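Local coordinates for ribosome inactivating type 1 protein (Iris hollandica, PDB 3MVG) that belongs to the single-chain (type 1) ribosome-inactivating proteins of plants and has their mixed fold of helices and beta strands, at residues T173-D178 against R184-R189; A130-T135 against I153-L158; N22-L27 against A167-V172. One frame throughout, in Å; residues are numbered along the deposited sequence. Where two conformers were deposited one is given.

Interaction 1: T173-D178 against R184-R189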
loop_
_atom_site.group_PDB
_atom_site.type_symbol
_atom_site.label_atom_id
_atom_site.label_comp_id
_atom_site.label_asym_id
_atom_site.label_seq_id
_atom_site.Cartn_x
_atom_site.Cartn_y
_atom_site.Cartn_z
ATOM N N THR A 173 -7.093 1.465 0.819
ATOM C CA THR A 173 -7.336 0.240 0.056
ATOM C C THR A 173 -7.449 -0.991 0.956
ATOM O O THR A 173 -8.190 -1.912 0.619
ATOM C CB THR A 173 -6.318 0.034 -1.073
ATOM O OG1 THR A 173 -5.015 -0.037 -0.514
ATOM C CG2 THR A 173 -6.374 1.193 -2.067
ATOM N N ASN A 174 -6.791 -0.987 2.110
ATOM C CA ASN A 174 -6.955 -2.082 3.080
ATOM C C ASN A 174 -8.376 -2.186 3.637
ATOM O O ASN A 174 -8.742 -3.178 4.271
ATOM C CB ASN A 174 -6.010 -1.892 4.257
ATOM C CG ASN A 174 -4.550 -2.163 3.911
ATOM O OD1 ASN A 174 -4.224 -2.644 2.830
ATOM N ND2 ASN A 174 -3.665 -1.819 4.836
ATOM N N ASN A 175 -9.162 -1.140 3.423
ATOM C CA ASN A 175 -10.525 -1.097 3.921
ATOM C C ASN A 175 -11.583 -1.133 2.833
ATOM O O ASN A 175 -12.767 -0.970 3.120
ATOM C CB ASN A 175 -10.672 0.088 4.864
ATOM C CG ASN A 175 -10.062 -0.203 6.200
ATOM O OD1 ASN A 175 -10.515 -1.113 6.900
ATOM N ND2 ASN A 175 -8.998 0.514 6.556
ATOM N N ILE A 176 -11.163 -1.360 1.594
ATOM C CA ILE A 176 -12.094 -1.646 0.513
ATOM C C ILE A 176 -12.117 -3.159 0.356
ATOM O O ILE A 176 -11.169 -3.757 -0.146
ATOM C CB ILE A 176 -11.681 -0.950 -0.802
ATOM C CG1 ILE A 176 -11.690 0.579 -0.627
ATOM C CG2 ILE A 176 -12.586 -1.403 -1.955
ATOM C CD1 ILE A 176 -10.991 1.337 -1.749
ATOM N N ILE A 177 -13.202 -3.766 0.816
ATOM C CA ILE A 177 -13.281 -5.216 0.931
ATOM C C ILE A 177 -13.991 -5.709 -0.315
ATOM O O ILE A 177 -15.204 -5.964 -0.306
ATOM C CB ILE A 177 -14.032 -5.626 2.210
ATOM C CG1 ILE A 177 -13.567 -4.802 3.425
ATOM C CG2 ILE A 177 -13.900 -7.129 2.453
ATOM C CD1 ILE A 177 -12.067 -4.866 3.765
ATOM N N ASP A 178 -13.242 -5.816 -1.406
ATOM C CA ASP A 178 -13.848 -6.044 -2.706
ATOM C C ASP A 178 -13.842 -7.501 -3.146
ATOM O O ASP A 178 -14.211 -7.800 -4.274
ATOM C CB ASP A 178 -13.245 -5.114 -3.779
ATOM C CG ASP A 178 -11.761 -5.342 -4.005
ATOM O OD1 ASP A 178 -11.207 -6.381 -3.575
ATOM O OD2 ASP A 178 -11.144 -4.453 -4.628
ATOM N N ARG A 184 -17.820 -4.479 0.454
ATOM C CA ARG A 184 -17.971 -3.758 1.712
ATOM C C ARG A 184 -16.910 -2.678 1.845
ATOM O O ARG A 184 -15.787 -2.839 1.360
ATOM C CB ARG A 184 -17.926 -4.708 2.911
ATOM C CG ARG A 184 -19.067 -5.722 2.908
ATOM C CD ARG A 184 -19.291 -6.357 4.270
ATOM N NE ARG A 184 -18.249 -7.315 4.620
ATOM C CZ ARG A 184 -18.308 -8.619 4.360
ATOM N NH1 ARG A 184 -17.311 -9.412 4.724
ATOM N NH2 ARG A 184 -19.362 -9.133 3.735
ATOM N N TYR A 185 -17.277 -1.588 2.511
ATOM C CA TYR A 185 -16.383 -0.445 2.695
ATOM C C TYR A 185 -16.236 -0.092 4.159
ATOM O O TYR A 185 -17.154 0.465 4.767
ATOM C CB TYR A 185 -16.927 0.767 1.936
ATOM C CG TYR A 185 -17.083 0.515 0.463
ATOM C CD1 TYR A 185 -18.342 0.286 -0.097
ATOM C CD2 TYR A 185 -15.968 0.467 -0.374
ATOM C CE1 TYR A 185 -18.487 0.031 -1.447
ATOM C CE2 TYR A 185 -16.098 0.219 -1.723
ATOM C CZ TYR A 185 -17.363 -0.006 -2.256
ATOM O OH TYR A 185 -17.507 -0.256 -3.595
ATOM N N ASP A 186 -15.087 -0.409 4.733
ATOM C CA ASP A 186 -14.845 -0.149 6.144
ATOM C C ASP A 186 -14.199 1.217 6.345
ATOM O O ASP A 186 -13.624 1.784 5.417
ATOM C CB ASP A 186 -13.942 -1.232 6.735
ATOM C CG ASP A 186 -14.580 -2.608 6.720
ATOM O OD1 ASP A 186 -15.825 -2.719 6.672
ATOM O OD2 ASP A 186 -13.817 -3.600 6.765
ATOM N N ASN A 187 -14.289 1.722 7.568
ATOM C CA ASN A 187 -13.749 3.019 7.929
ATOM C C ASN A 187 -12.574 2.908 8.869
ATOM O O ASN A 187 -12.450 1.923 9.603
ATOM C CB ASN A 187 -14.835 3.855 8.597
ATOM C CG ASN A 187 -15.903 4.291 7.628
ATOM O OD1 ASN A 187 -15.642 4.476 6.444
ATOM N ND2 ASN A 187 -17.114 4.468 8.131
ATOM N N PHE A 188 -11.712 3.914 8.833
ATOM C CA PHE A 188 -10.688 4.094 9.855
ATOM C C PHE A 188 -10.630 5.583 10.169
ATOM O O PHE A 188 -11.158 6.406 9.416
ATOM C CB PHE A 188 -9.324 3.552 9.385
ATOM C CG PHE A 188 -8.656 4.397 8.328
ATOM C CD1 PHE A 188 -8.970 4.218 6.988
ATOM C CD2 PHE A 188 -7.707 5.359 8.673
ATOM C CE1 PHE A 188 -8.363 4.999 6.004
ATOM C CE2 PHE A 188 -7.097 6.139 7.699
ATOM C CZ PHE A 188 -7.426 5.962 6.365
ATOM N N ARG A 189 -10.005 5.925 11.289
ATOM C CA ARG A 189 -9.711 7.314 11.605
ATOM C C ARG A 189 -8.201 7.478 11.611
ATOM O O ARG A 189 -7.494 6.597 12.117
ATOM C CB ARG A 189 -10.314 7.708 12.946
ATOM C CG ARG A 189 -11.821 7.766 12.884
ATOM C CD ARG A 189 -12.442 7.980 14.240
ATOM N NE ARG A 189 -13.874 8.228 14.108
ATOM C CZ ARG A 189 -14.649 8.708 15.076
ATOM N NH1 ARG A 189 -14.133 9.007 16.263
ATOM N NH2 ARG A 189 -15.939 8.902 14.847
#
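In the small antiparallel beta hairpin of strands 176-177 and 184-185, the backbones of Ile177 and Arg184 grip each other twice. Ile177 N donates to Arg184 O at 2.8 Å, and Arg184 N answers with a longer bond of 3.1 Å to Ile177 O. Ile176 and Tyr185 follow as a non-hydrogen-bonded pair. Beyond them the ladder gains one more rung, Asp186 N to Asn175 O at 2.9 Å, just where a type I turn from Thr173 to Ile176 leads the chain out of helix 166-173 into the hairpin.

Branched isoleucines suit this extended backbone, and successive residues turn to alternate faces of the two-stranded sheet. On one face the CG2 branch of Ile176 leans obliquely toward Tyr185 CE2 at 3.9 Å. Both side chains also pack on Ile126 of helix 126-138, and the tyrosine hydroxyl is hydrogen-bonded to Thr11 O, so this face looks into the protein body. The other face brings Ile177 CB within 4.1 Å of Arg184 CB, while Ile177 CG1 lies 3.6 Å from Asp186 OD2. That face turns to the second subunit, whose Asp35 forms a salt bridge with Arg184.

Asn175 is turned with CG anti to its own carbonyl carbon (chi1 -77°), which brings OD1 3.4 Å from Asp186 CB; amide and carboxylate planes stand 62° apart. Its ND2 lies 3.7 Å from Phe188 CD1, with the amide only 21° from the ring plane. A short amide suits this buried place because both ends are used: ND2 is hydrogen-bonded to Arg171 O and to Thr240 OG1 of the second subunit, and OD1 to Arg239 NE of that subunit.

Interaction 2: A130-T135 against I153-L158. Unlike the reference sequence in segment 130-135: Thr134 (reference Ser).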
loop_
_atom_site.group_PDB
_atom_site.type_symbol
_atom_site.label_atom_id
_atom_site.label_comp_id
_atom_site.label_asym_id
_atom_site.label_seq_id
_atom_site.Cartn_x
_atom_site.Cartn_y
_atom_site.Cartn_z
ATOM N N ALA A 130 -18.242 9.492 -0.107
ATOM C CA ALA A 130 -19.547 9.734 -0.736
ATOM C C ALA A 130 -20.350 10.789 0.020
ATOM O O ALA A 130 -20.910 11.697 -0.590
ATOM C CB ALA A 130 -20.337 8.440 -0.843
ATOM N N THR A 131 -20.369 10.694 1.342
ATOM C CA THR A 131 -21.107 11.651 2.157
ATOM C C THR A 131 -20.547 13.068 2.010
ATOM O O THR A 131 -21.304 14.038 1.925
ATOM C CB THR A 131 -21.117 11.200 3.614
ATOM O OG1 THR A 131 -21.853 9.975 3.693
ATOM C CG2 THR A 131 -21.768 12.247 4.518
ATOM N N ALA A 132 -19.225 13.186 1.948
ATOM C CA ALA A 132 -18.583 14.482 1.778
ATOM C C ALA A 132 -18.952 15.090 0.426
ATOM O O ALA A 132 -19.236 16.288 0.338
ATOM C CB ALA A 132 -17.068 14.349 1.938
ATOM N N ILE A 133 -18.955 14.271 -0.626
ATOM C CA ILE A 133 -19.376 14.748 -1.939
ATOM C C ILE A 133 -20.817 15.245 -1.906
ATOM O O ILE A 133 -21.113 16.340 -2.383
ATOM C CB ILE A 133 -19.237 13.662 -3.022
ATOM C CG1 ILE A 133 -17.774 13.241 -3.194
ATOM C CG2 ILE A 133 -19.831 14.145 -4.350
ATOM C CD1 ILE A 133 -17.643 11.879 -3.890
ATOM N N THR A 134 -21.715 14.441 -1.337
ATOM C CA THR A 134 -23.135 14.814 -1.265
ATOM C C THR A 134 -23.317 16.113 -0.490
ATOM O O THR A 134 -24.108 16.980 -0.885
ATOM C CB THR A 134 -23.971 13.709 -0.606
ATOM O OG1 THR A 134 -23.890 12.519 -1.388
ATOM C CG2 THR A 134 -25.423 14.103 -0.520
ATOM N N THR A 135 -22.587 16.243 0.613
ATOM C CA THR A 135 -22.697 17.416 1.473
ATOM C C THR A 135 -22.288 18.676 0.722
ATOM O O THR A 135 -23.017 19.675 0.732
ATOM C CB THR A 135 -21.872 17.239 2.754
ATOM O OG1 THR A 135 -22.364 16.100 3.470
ATOM C CG2 THR A 135 -21.988 18.459 3.654
ATOM N N ILE A 153 -12.191 18.269 4.936
ATOM C CA ILE A 153 -11.216 17.468 5.679
ATOM C C ILE A 153 -11.170 16.043 5.122
ATOM O O ILE A 153 -10.091 15.475 4.921
ATOM C CB ILE A 153 -11.538 17.460 7.192
ATOM C CG1 ILE A 153 -11.209 18.830 7.789
ATOM C CG2 ILE A 153 -10.759 16.369 7.915
ATOM C CD1 ILE A 153 -11.741 19.047 9.200
ATOM N N VAL A 154 -12.347 15.462 4.886
ATOM C CA VAL A 154 -12.451 14.111 4.332
ATOM C C VAL A 154 -11.857 14.064 2.919
ATOM O O VAL A 154 -11.006 13.224 2.614
ATOM C CB VAL A 154 -13.921 13.615 4.328
ATOM C CG1 VAL A 154 -14.057 12.285 3.591
ATOM C CG2 VAL A 154 -14.442 13.472 5.758
ATOM N N LEU A 155 -12.287 14.984 2.061
ATOM C CA LEU A 155 -11.870 14.958 0.651
ATOM C C LEU A 155 -10.394 15.280 0.453
ATOM O O LEU A 155 -9.730 14.634 -0.348
ATOM C CB LEU A 155 -12.746 15.881 -0.192
ATOM C CG LEU A 155 -14.213 15.448 -0.233
ATOM C CD1 LEU A 155 -15.054 16.443 -1.010
ATOM C CD2 LEU A 155 -14.405 14.026 -0.770
ATOM N N ILE A 156 -9.882 16.264 1.190
ATOM C CA ILE A 156 -8.465 16.589 1.128
ATOM C C ILE A 156 -7.620 15.372 1.502
ATOM O O ILE A 156 -6.644 15.047 0.816
ATOM C CB ILE A 156 -8.126 17.816 1.996
ATOM C CG1 ILE A 156 -8.695 19.080 1.338
ATOM C CG2 ILE A 156 -6.611 17.925 2.209
ATOM C CD1 ILE A 156 -8.780 20.294 2.253
ATOM N N GLN A 157 -7.993 14.677 2.562
ATOM C CA GLN A 157 -7.221 13.512 2.959
ATOM C C GLN A 157 -7.305 12.368 1.961
ATOM O O GLN A 157 -6.311 11.695 1.719
ATOM C CB GLN A 157 -7.594 13.055 4.356
ATOM C CG GLN A 157 -7.163 14.024 5.430
ATOM C CD GLN A 157 -7.501 13.513 6.795
ATOM O OE1 GLN A 157 -6.645 12.978 7.506
ATOM N NE2 GLN A 157 -8.764 13.634 7.166
ATOM N N LEU A 158 -8.477 12.155 1.369
ATOM C CA LEU A 158 -8.678 11.021 0.465
ATOM C C LEU A 158 -8.285 11.296 -0.978
ATOM O O LEU A 158 -8.270 10.366 -1.798
ATOM C CB LEU A 158 -10.113 10.491 0.565
ATOM C CG LEU A 158 -10.472 9.937 1.944
ATOM C CD1 LEU A 158 -11.938 9.554 1.984
ATOM C CD2 LEU A 158 -9.610 8.736 2.271
#
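Thr131 O is gripped by two donors of Thr135, its OG1 at 2.8 Å and its backbone N at 2.9 Å, which reach it from opposite faces of the carbonyl plane. The threonine hydroxyl thus returns to its own helix and is satisfied there, while Ala132, next to Thr131, meets the second helix. The motif is a helix pair: the short segments of helices 126-138 and 146-164 cross steeply, nearer perpendicular than antiparallel (signed crossing angle -127°), and their axes approach to 9.3 Å.

Alanine suits the crossing, since its single methyl lets the backbones come close; Ala132 and Val154 have the nearest CA atoms. Ala132 CB is met by two neighbours in sequence. Leu155 brings its branch point up to the methyl, with CG 3.8 Å from Ala132 CB and CD2 equally near, and Val154 CG1 stands 4.0 Å from the same carbon. The valine branch that touches, CG1, lies anti to its backbone N (chi1 173°). Leu155 also packs on Leu129 and Leu136 of helix 126-138, so the apolar packing continues beyond the alanine in this buried part of the fold. The next residue after the alanine, Ile133, reaches in from the flank with the slimmer middle of its chain, CG1 lying 4.2 Å from Leu155 CD2.

Interaction 3: N22-L27 against A167-V172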
loop_
_atom_site.group_PDB
_atom_site.type_symbol
_atom_site.label_atom_id
_atom_site.label_comp_id
_atom_site.label_asym_id
_atom_site.label_seq_id
_atom_site.Cartn_x
_atom_site.Cartn_y
_atom_site.Cartn_z
ATOM N N ASN A 22 -3.505 8.045 -11.861
ATOM C CA ASN A 22 -3.791 9.002 -12.932
ATOM C C ASN A 22 -3.708 10.441 -12.428
ATOM O O ASN A 22 -3.210 11.335 -13.120
ATOM C CB ASN A 22 -5.161 8.730 -13.554
ATOM C CG ASN A 22 -5.138 7.575 -14.528
ATOM O OD1 ASN A 22 -4.147 7.358 -15.229
ATOM N ND2 ASN A 22 -6.234 6.831 -14.589
ATOM N N LEU A 23 -4.186 10.658 -11.210
ATOM C CA LEU A 23 -4.078 11.958 -10.584
ATOM C C LEU A 23 -2.607 12.387 -10.406
ATOM O O LEU A 23 -2.224 13.494 -10.789
ATOM C CB LEU A 23 -4.840 11.945 -9.257
ATOM C CG LEU A 23 -4.756 13.210 -8.417
ATOM C CD1 LEU A 23 -5.316 14.413 -9.147
ATOM C CD2 LEU A 23 -5.495 12.995 -7.118
ATOM N N ARG A 24 -1.781 11.499 -9.865
ATOM C CA ARG A 24 -0.357 11.798 -9.696
ATOM C C ARG A 24 0.295 12.122 -11.036
ATOM O O ARG A 24 1.116 13.035 -11.123
ATOM C CB ARG A 24 0.383 10.632 -9.041
ATOM C CG ARG A 24 -0.013 10.355 -7.604
ATOM C CD ARG A 24 0.925 9.325 -6.964
ATOM N NE ARG A 24 0.346 8.879 -5.701
ATOM C CZ ARG A 24 -0.395 7.784 -5.542
ATOM N NH1 ARG A 24 -0.580 6.936 -6.551
ATOM N NH2 ARG A 24 -0.935 7.532 -4.363
ATOM N N ASN A 25 -0.067 11.375 -12.076
ATOM C CA ASN A 25 0.526 11.575 -13.400
ATOM C C ASN A 25 0.212 12.948 -13.990
ATOM O O ASN A 25 1.052 13.543 -14.674
ATOM C CB ASN A 25 0.090 10.459 -14.356
ATOM C CG ASN A 25 0.684 9.112 -13.997
ATOM O OD1 ASN A 25 1.611 9.001 -13.201
ATOM N ND2 ASN A 25 0.134 8.062 -14.594
ATOM N N ARG A 26 -0.980 13.459 -13.708
ATOM C CA ARG A 26 -1.373 14.790 -14.168
ATOM C C ARG A 26 -0.844 15.917 -13.281
ATOM O O ARG A 26 -0.566 17.012 -13.766
ATOM C CB ARG A 26 -2.896 14.903 -14.296
ATOM C CG ARG A 26 -3.573 13.885 -15.243
ATOM C CD ARG A 26 -3.292 14.112 -16.740
ATOM N NE ARG A 26 -1.926 13.748 -17.127
ATOM C CZ ARG A 26 -1.490 12.499 -17.275
ATOM N NH1 ARG A 26 -2.314 11.469 -17.083
ATOM N NH2 ARG A 26 -0.230 12.277 -17.617
ATOM N N LEU A 27 -0.734 15.667 -11.977
ATOM C CA LEU A 27 -0.154 16.642 -11.051
ATOM C C LEU A 27 1.321 16.861 -11.337
ATOM O O LEU A 27 1.796 17.992 -11.350
ATOM C CB LEU A 27 -0.327 16.177 -9.604
ATOM C CG LEU A 27 -1.752 16.244 -9.056
ATOM C CD1 LEU A 27 -1.807 15.460 -7.768
ATOM C CD2 LEU A 27 -2.179 17.686 -8.811
ATOM N N ALA A 167 1.462 5.508 1.685
ATOM C CA ALA A 167 1.165 4.893 2.983
ATOM C C ALA A 167 -0.258 5.209 3.425
ATOM O O ALA A 167 -0.907 4.382 4.073
ATOM C CB ALA A 167 2.153 5.335 4.039
ATOM N N ILE A 168 -0.745 6.396 3.078
ATOM C CA ILE A 168 -2.129 6.762 3.398
ATOM C C ILE A 168 -3.100 6.068 2.434
ATOM O O ILE A 168 -4.127 5.534 2.864
ATOM C CB ILE A 168 -2.338 8.294 3.455
ATOM C CG1 ILE A 168 -1.302 8.926 4.397
ATOM C CG2 ILE A 168 -3.777 8.620 3.899
ATOM C CD1 ILE A 168 -1.351 10.444 4.466
ATOM N N GLU A 169 -2.775 6.059 1.141
ATOM C CA GLU A 169 -3.525 5.268 0.166
ATOM C C GLU A 169 -3.734 3.833 0.656
ATOM O O GLU A 169 -4.840 3.293 0.572
ATOM C CB GLU A 169 -2.792 5.256 -1.171
ATOM C CG GLU A 169 -3.460 4.376 -2.199
ATOM C CD GLU A 169 -2.710 4.317 -3.505
ATOM O OE1 GLU A 169 -3.222 3.693 -4.454
ATOM O OE2 GLU A 169 -1.613 4.905 -3.605
ATOM N N GLN A 170 -2.671 3.219 1.168
ATOM C CA GLN A 170 -2.708 1.840 1.661
ATOM C C GLN A 170 -3.786 1.616 2.724
ATOM O O GLN A 170 -4.489 0.588 2.703
ATOM C CB GLN A 170 -1.336 1.466 2.229
ATOM C CG GLN A 170 -1.302 0.153 2.952
ATOM C CD GLN A 170 -0.992 -0.984 2.036
ATOM O OE1 GLN A 170 -1.728 -1.272 1.090
ATOM N NE2 GLN A 170 0.114 -1.634 2.294
ATOM N N ARG A 171 -3.902 2.566 3.651
ATOM C CA ARG A 171 -4.918 2.508 4.700
ATOM C C ARG A 171 -6.303 2.411 4.069
ATOM O O ARG A 171 -7.140 1.615 4.506
ATOM C CB ARG A 171 -4.849 3.744 5.604
ATOM C CG ARG A 171 -3.480 4.049 6.199
ATOM C CD ARG A 171 -2.855 2.813 6.805
ATOM N NE ARG A 171 -1.868 3.133 7.837
ATOM C CZ ARG A 171 -0.561 3.230 7.624
ATOM N NH1 ARG A 171 -0.065 3.049 6.407
ATOM N NH2 ARG A 171 0.254 3.514 8.633
ATOM N N VAL A 172 -6.532 3.221 3.037
ATOM C CA VAL A 172 -7.810 3.250 2.331
ATOM C C VAL A 172 -8.055 1.929 1.606
ATOM O O VAL A 172 -9.109 1.308 1.768
ATOM C CB VAL A 172 -7.887 4.446 1.342
ATOM C CG1 VAL A 172 -9.240 4.485 0.651
ATOM C CG2 VAL A 172 -7.650 5.752 2.077
HETATM O O HOH W 1 -2.239 4.558 -6.769
#
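Arg24 and Glu169 span two helices whose nearest CA atoms, their own, are 12.2 Å apart. Each side chain points toward the other helix and is stretched out. Arg24 runs extended from CG to NE, and Glu169, with CG anti to its backbone N (chi1 176°), is straight beyond it. They meet obliquely, the guanidinium and carboxylate planes turned 28° apart. Arg24 NH2 donates to Glu169 OE2 at 2.8 Å, the one direct bond of this salt bridge. It arrives from above the carboxylate plane, whereas the oxygen sits at the guanidinium edge, tilted 20° from that plane.

Beside this single direct bond a water makes a second, indirect link. It accepts from Arg24 NH1 at 2.9 Å and donates to Glu169 OE1 at 2.7 Å, lying in the guanidinium plane, so the charged groups and the water form a ring that should limit rotation of both.

In this ribosome-inactivating fold the bridge ties helix 13-27, near the start of the chain, to helix 166-173, more than a hundred residues later. Long, flexible side chains with charged ends suit backbones this far apart.

Both groups are buried, and other residues of the protein also bind their polar atoms. Arg24 NE and NH2 are hydrogen-bonded to Ala163 O and Thr162 O near the C-terminal end of helix 146-164, where the carbonyls of the last helical turn would probably favour a positive group, and NH1 to Gln21 OE1. Glu169 OE1 is also hydrogen-bonded to Ser17 OG of helix 13-27. Arg166 NH1 comes close to Arg24 NH1, and the negative charge of Glu169 probably eases the approach of these two cations.

The three contacts are spaced almost evenly. The centres of interactions 1 and 2 are 15 Å apart, as are those of interactions 2 and 3, and the centres of interactions 1 and 3 are 16 Å apart. Segment 167-172 of interaction 3 is the hub. Its Val172 CG2 lies 3.6 Å from Leu158 CD2 of interaction 2, and Phe188 CZ of interaction 1 packs 3.5 Å from its Arg171 CB. Interactions 1 and 2 do not touch, their nearest atoms being about 5 Å apart. Along the chain, helices 146-164 and 166-173 and then strand 176-177 come in succession. Interactions 1 and 3 both border the second subunit, whereas interaction 2 stays within its own chain.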